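Local coordinates for protein glutathione S-transferase (Vibrio parahaemolyticus, PDB 7MIQ) that probably catalyses the conjugation of glutathione to electrophilic compounds, as a dimeric glutathione S-transferase of the Gtt2 class, at residues A[103-115]-A[166-178]. Sequence-based numbering, arbitrary orientation.
Sequences FQGLYAAFQAFRN and TGYIFIGFAVNGL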
# COMPACT_ATOMS: atom_id res chain seq x y z
N PHE A 103 5.26 -3.76 -1.27
CA PHE A 103 5.00 -4.65 -2.41
C PHE A 103 6.21 -5.52 -2.73
O PHE A 103 6.12 -6.75 -2.73
CB PHE A 103 4.61 -3.86 -3.66
CG PHE A 103 4.03 -4.71 -4.75
CD1 PHE A 103 2.73 -5.19 -4.65
CD2 PHE A 103 4.78 -5.04 -5.87
CE1 PHE A 103 2.19 -5.98 -5.65
CE2 PHE A 103 4.24 -5.83 -6.87
CZ PHE A 103 2.95 -6.30 -6.76
N GLN A 104 7.34 -4.90 -3.06
CA GLN A 104 8.47 -5.65 -3.58
C GLN A 104 9.21 -6.42 -2.49
O GLN A 104 9.98 -7.33 -2.82
CB GLN A 104 9.43 -4.71 -4.31
CG GLN A 104 8.76 -3.92 -5.43
CD GLN A 104 9.69 -2.93 -6.11
OE1 GLN A 104 10.88 -3.19 -6.27
NE2 GLN A 104 9.14 -1.78 -6.52
N GLY A 105 9.00 -6.09 -1.22
CA GLY A 105 9.70 -6.77 -0.16
C GLY A 105 8.81 -7.52 0.81
O GLY A 105 8.78 -8.75 0.80
N LEU A 106 8.08 -6.78 1.66
CA LEU A 106 7.34 -7.40 2.75
C LEU A 106 6.29 -8.38 2.23
O LEU A 106 6.23 -9.52 2.69
CB LEU A 106 6.67 -6.32 3.61
CG LEU A 106 5.93 -6.83 4.84
CD1 LEU A 106 6.87 -7.62 5.75
CD2 LEU A 106 5.29 -5.68 5.59
N TYR A 107 5.45 -7.94 1.29
CA TYR A 107 4.39 -8.80 0.78
C TYR A 107 4.97 -10.07 0.16
O TYR A 107 4.44 -11.17 0.37
CB TYR A 107 3.54 -8.04 -0.24
CG TYR A 107 2.72 -6.89 0.31
CD1 TYR A 107 2.44 -6.78 1.67
CD2 TYR A 107 2.20 -5.93 -0.54
CE1 TYR A 107 1.68 -5.73 2.16
CE2 TYR A 107 1.43 -4.88 -0.06
CZ TYR A 107 1.18 -4.78 1.29
OH TYR A 107 0.42 -3.73 1.76
N ALA A 108 6.04 -9.94 -0.62
CA ALA A 108 6.68 -11.11 -1.20
C ALA A 108 7.27 -12.02 -0.13
O ALA A 108 7.27 -13.25 -0.29
CB ALA A 108 7.76 -10.68 -2.19
N ALA A 109 7.78 -11.45 0.97
CA ALA A 109 8.32 -12.27 2.04
C ALA A 109 7.21 -13.03 2.77
O ALA A 109 7.39 -14.20 3.11
CB ALA A 109 9.10 -11.40 3.03
N PHE A 110 6.08 -12.37 3.01
CA PHE A 110 4.91 -13.04 3.56
C PHE A 110 4.52 -14.25 2.71
O PHE A 110 4.35 -15.36 3.23
CB PHE A 110 3.73 -12.07 3.66
CG PHE A 110 3.58 -11.40 5.00
CD1 PHE A 110 3.09 -12.10 6.09
CD2 PHE A 110 3.91 -10.06 5.16
CE1 PHE A 110 2.93 -11.49 7.32
CE2 PHE A 110 3.76 -9.44 6.39
CZ PHE A 110 3.27 -10.15 7.47
N GLN A 111 4.38 -14.04 1.40
CA GLN A 111 3.92 -15.10 0.52
C GLN A 111 4.90 -16.27 0.48
O GLN A 111 4.49 -17.43 0.47
CB GLN A 111 3.69 -14.55 -0.89
CG GLN A 111 2.51 -13.60 -1.00
CD GLN A 111 1.20 -14.27 -0.65
OE1 GLN A 111 0.99 -15.45 -0.92
NE2 GLN A 111 0.30 -13.52 -0.03
N ALA A 112 6.21 -15.98 0.46
CA ALA A 112 7.19 -17.05 0.47
C ALA A 112 7.18 -17.79 1.80
O ALA A 112 7.36 -19.01 1.84
CB ALA A 112 8.59 -16.49 0.18
N PHE A 113 6.95 -17.07 2.90
CA PHE A 113 6.95 -17.69 4.22
C PHE A 113 5.75 -18.61 4.39
O PHE A 113 5.89 -19.76 4.83
CB PHE A 113 6.97 -16.60 5.29
CG PHE A 113 7.18 -17.13 6.69
CD1 PHE A 113 8.36 -17.77 7.03
CD2 PHE A 113 6.20 -16.96 7.66
CE1 PHE A 113 8.56 -18.25 8.32
CE2 PHE A 113 6.40 -17.43 8.95
CZ PHE A 113 7.58 -18.08 9.28
N ARG A 114 4.55 -18.13 4.04
CA ARG A 114 3.35 -18.93 4.23
C ARG A 114 3.25 -20.08 3.24
O ARG A 114 2.53 -21.05 3.50
CB ARG A 114 2.10 -18.04 4.14
CG ARG A 114 1.69 -17.70 2.72
CD ARG A 114 0.59 -16.64 2.69
NE ARG A 114 -0.53 -16.96 3.55
CZ ARG A 114 -1.68 -16.31 3.57
NH1 ARG A 114 -1.91 -15.29 2.75
NH2 ARG A 114 -2.63 -16.67 4.42
N ASN A 115 3.94 -20.00 2.11
CA ASN A 115 3.89 -21.07 1.11
C ASN A 115 5.13 -21.95 1.17
O ASN A 115 6.20 -21.58 0.67
CB ASN A 115 3.74 -20.48 -0.30
CG ASN A 115 2.45 -19.70 -0.47
OD1 ASN A 115 1.48 -19.91 0.26
ND2 ASN A 115 2.43 -18.80 -1.45
N THR A 166 8.84 -0.80 8.83
CA THR A 166 8.40 -1.81 7.87
C THR A 166 9.59 -2.55 7.26
O THR A 166 9.54 -3.77 7.07
CB THR A 166 7.56 -1.15 6.79
OG1 THR A 166 6.39 -0.58 7.40
CG2 THR A 166 7.14 -2.15 5.72
N GLY A 167 10.68 -1.83 6.96
CA GLY A 167 11.86 -2.50 6.44
C GLY A 167 12.46 -3.47 7.43
O GLY A 167 12.92 -4.56 7.06
N TYR A 168 12.48 -3.09 8.71
CA TYR A 168 12.98 -3.97 9.76
C TYR A 168 12.19 -5.27 9.82
O TYR A 168 12.78 -6.36 9.88
CB TYR A 168 12.94 -3.23 11.10
CG TYR A 168 13.13 -4.05 12.36
CD1 TYR A 168 14.40 -4.28 12.88
CD2 TYR A 168 12.03 -4.54 13.06
CE1 TYR A 168 14.57 -5.02 14.06
CE2 TYR A 168 12.19 -5.27 14.22
CZ TYR A 168 13.45 -5.50 14.72
OH TYR A 168 13.59 -6.23 15.88
N ILE A 169 10.86 -5.19 9.76
CA ILE A 169 10.03 -6.39 9.75
C ILE A 169 10.32 -7.22 8.50
O ILE A 169 10.40 -8.45 8.56
CB ILE A 169 8.54 -6.02 9.86
CG1 ILE A 169 8.24 -5.36 11.20
CG2 ILE A 169 7.66 -7.25 9.66
CD1 ILE A 169 8.51 -6.25 12.40
N PHE A 170 10.48 -6.55 7.35
CA PHE A 170 10.77 -7.26 6.10
C PHE A 170 12.10 -8.01 6.20
O PHE A 170 12.17 -9.20 5.87
CB PHE A 170 10.79 -6.27 4.93
CG PHE A 170 11.56 -6.75 3.72
CD1 PHE A 170 11.23 -7.94 3.09
CD2 PHE A 170 12.60 -6.00 3.21
CE1 PHE A 170 11.94 -8.38 1.98
CE2 PHE A 170 13.32 -6.42 2.10
CZ PHE A 170 12.99 -7.62 1.48
N ILE A 171 13.15 -7.34 6.65
CA ILE A 171 14.45 -8.01 6.76
C ILE A 171 14.40 -9.10 7.82
O ILE A 171 15.03 -10.16 7.67
CB ILE A 171 15.56 -6.98 7.03
CG1 ILE A 171 15.78 -6.08 5.80
CG2 ILE A 171 16.87 -7.66 7.42
CD1 ILE A 171 16.04 -6.84 4.50
N GLY A 172 13.64 -8.89 8.90
CA GLY A 172 13.41 -9.97 9.86
C GLY A 172 12.79 -11.19 9.22
O GLY A 172 13.20 -12.33 9.49
N PHE A 173 11.79 -10.98 8.35
CA PHE A 173 11.23 -12.08 7.57
C PHE A 173 12.31 -12.80 6.78
O PHE A 173 12.43 -14.03 6.84
CB PHE A 173 10.15 -11.55 6.62
CG PHE A 173 8.74 -11.82 7.06
CD1 PHE A 173 8.23 -13.11 7.04
CD2 PHE A 173 7.92 -10.78 7.45
CE1 PHE A 173 6.93 -13.35 7.44
CE2 PHE A 173 6.61 -11.02 7.84
CZ PHE A 173 6.12 -12.31 7.84
N ALA A 174 13.12 -12.05 6.03
CA ALA A 174 14.09 -12.65 5.13
C ALA A 174 15.12 -13.48 5.88
O ALA A 174 15.45 -14.60 5.47
CB ALA A 174 14.77 -11.56 4.31
N VAL A 175 15.65 -12.95 6.98
CA VAL A 175 16.73 -13.62 7.70
C VAL A 175 16.18 -14.72 8.60
O VAL A 175 16.64 -15.87 8.54
CB VAL A 175 17.55 -12.60 8.51
CG1 VAL A 175 18.57 -13.31 9.38
CG2 VAL A 175 18.24 -11.60 7.57
N ASN A 176 15.21 -14.40 9.45
CA ASN A 176 14.75 -15.33 10.47
C ASN A 176 13.60 -16.22 10.02
O ASN A 176 13.32 -17.23 10.67
CB ASN A 176 14.33 -14.57 11.73
CG ASN A 176 15.51 -13.97 12.47
OD1 ASN A 176 16.65 -14.11 12.03
ND2 ASN A 176 15.24 -13.30 13.58
N GLY A 177 12.93 -15.88 8.93
CA GLY A 177 11.86 -16.71 8.43
C GLY A 177 12.24 -17.49 7.18
O GLY A 177 11.88 -18.66 7.04
N LEU A 178 12.98 -16.85 6.28
CA LEU A 178 13.30 -17.44 4.98
C LEU A 178 14.75 -17.89 4.86
O LEU A 178 15.15 -18.34 3.78
CB LEU A 178 12.97 -16.45 3.86
CG LEU A 178 11.51 -16.01 3.81
CD1 LEU A 178 11.31 -14.95 2.74
CD2 LEU A 178 10.59 -17.19 3.57
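F173 reaches from helix 166-177 into a hole on helix 103-114 lined by L106, A109, F110 and F113, a knobs-into-holes fit. Its CB rests 3.7 Å from CB of A109, whose single methyl lets CB and the root of the ring settle against this helix; CG still lies against the same methyl. Further along, CD2 meets CD1 of L106, and CD1 lies near CB of F113. At the rim CE1 lies 3.7 Å from CD2 of F113, in an offset edge-to-face pair with planes at 75°. The CE2-CZ edge is turned to one face of F110, CZ 3.3 Å from its CE1 and CE2 near its CE2 and 3.5 Å from its CZ, making a second edge-to-face pair.

L106 answers as a knob among T166, I169, F170 and F173. With CG anti to the backbone N (chi1 -176°), its branched end is carried over to the other helix, where CD2 touches CG2 of T166 and CD1 touches CG2 of I169. Close by, G105 lays its CA over a face of F170, 3.8 Å from the ring centroid, a CH-pi contact that the lack of a side chain permits. Towards the C-terminal ends, L178 sets CD2 against the backbone N of F113, at 3.7 Å.

The axes of segments 103-114 and 166-177 come within 8.9 Å and cross at 39° in the all-helical C-terminal domain of the glutathione S-transferase fold. Hydrophobic burial and weakly directional ring contacts probably hold them; the hydroxyl of T166 bonds elsewhere, to H98, as suits an apolar domain interior.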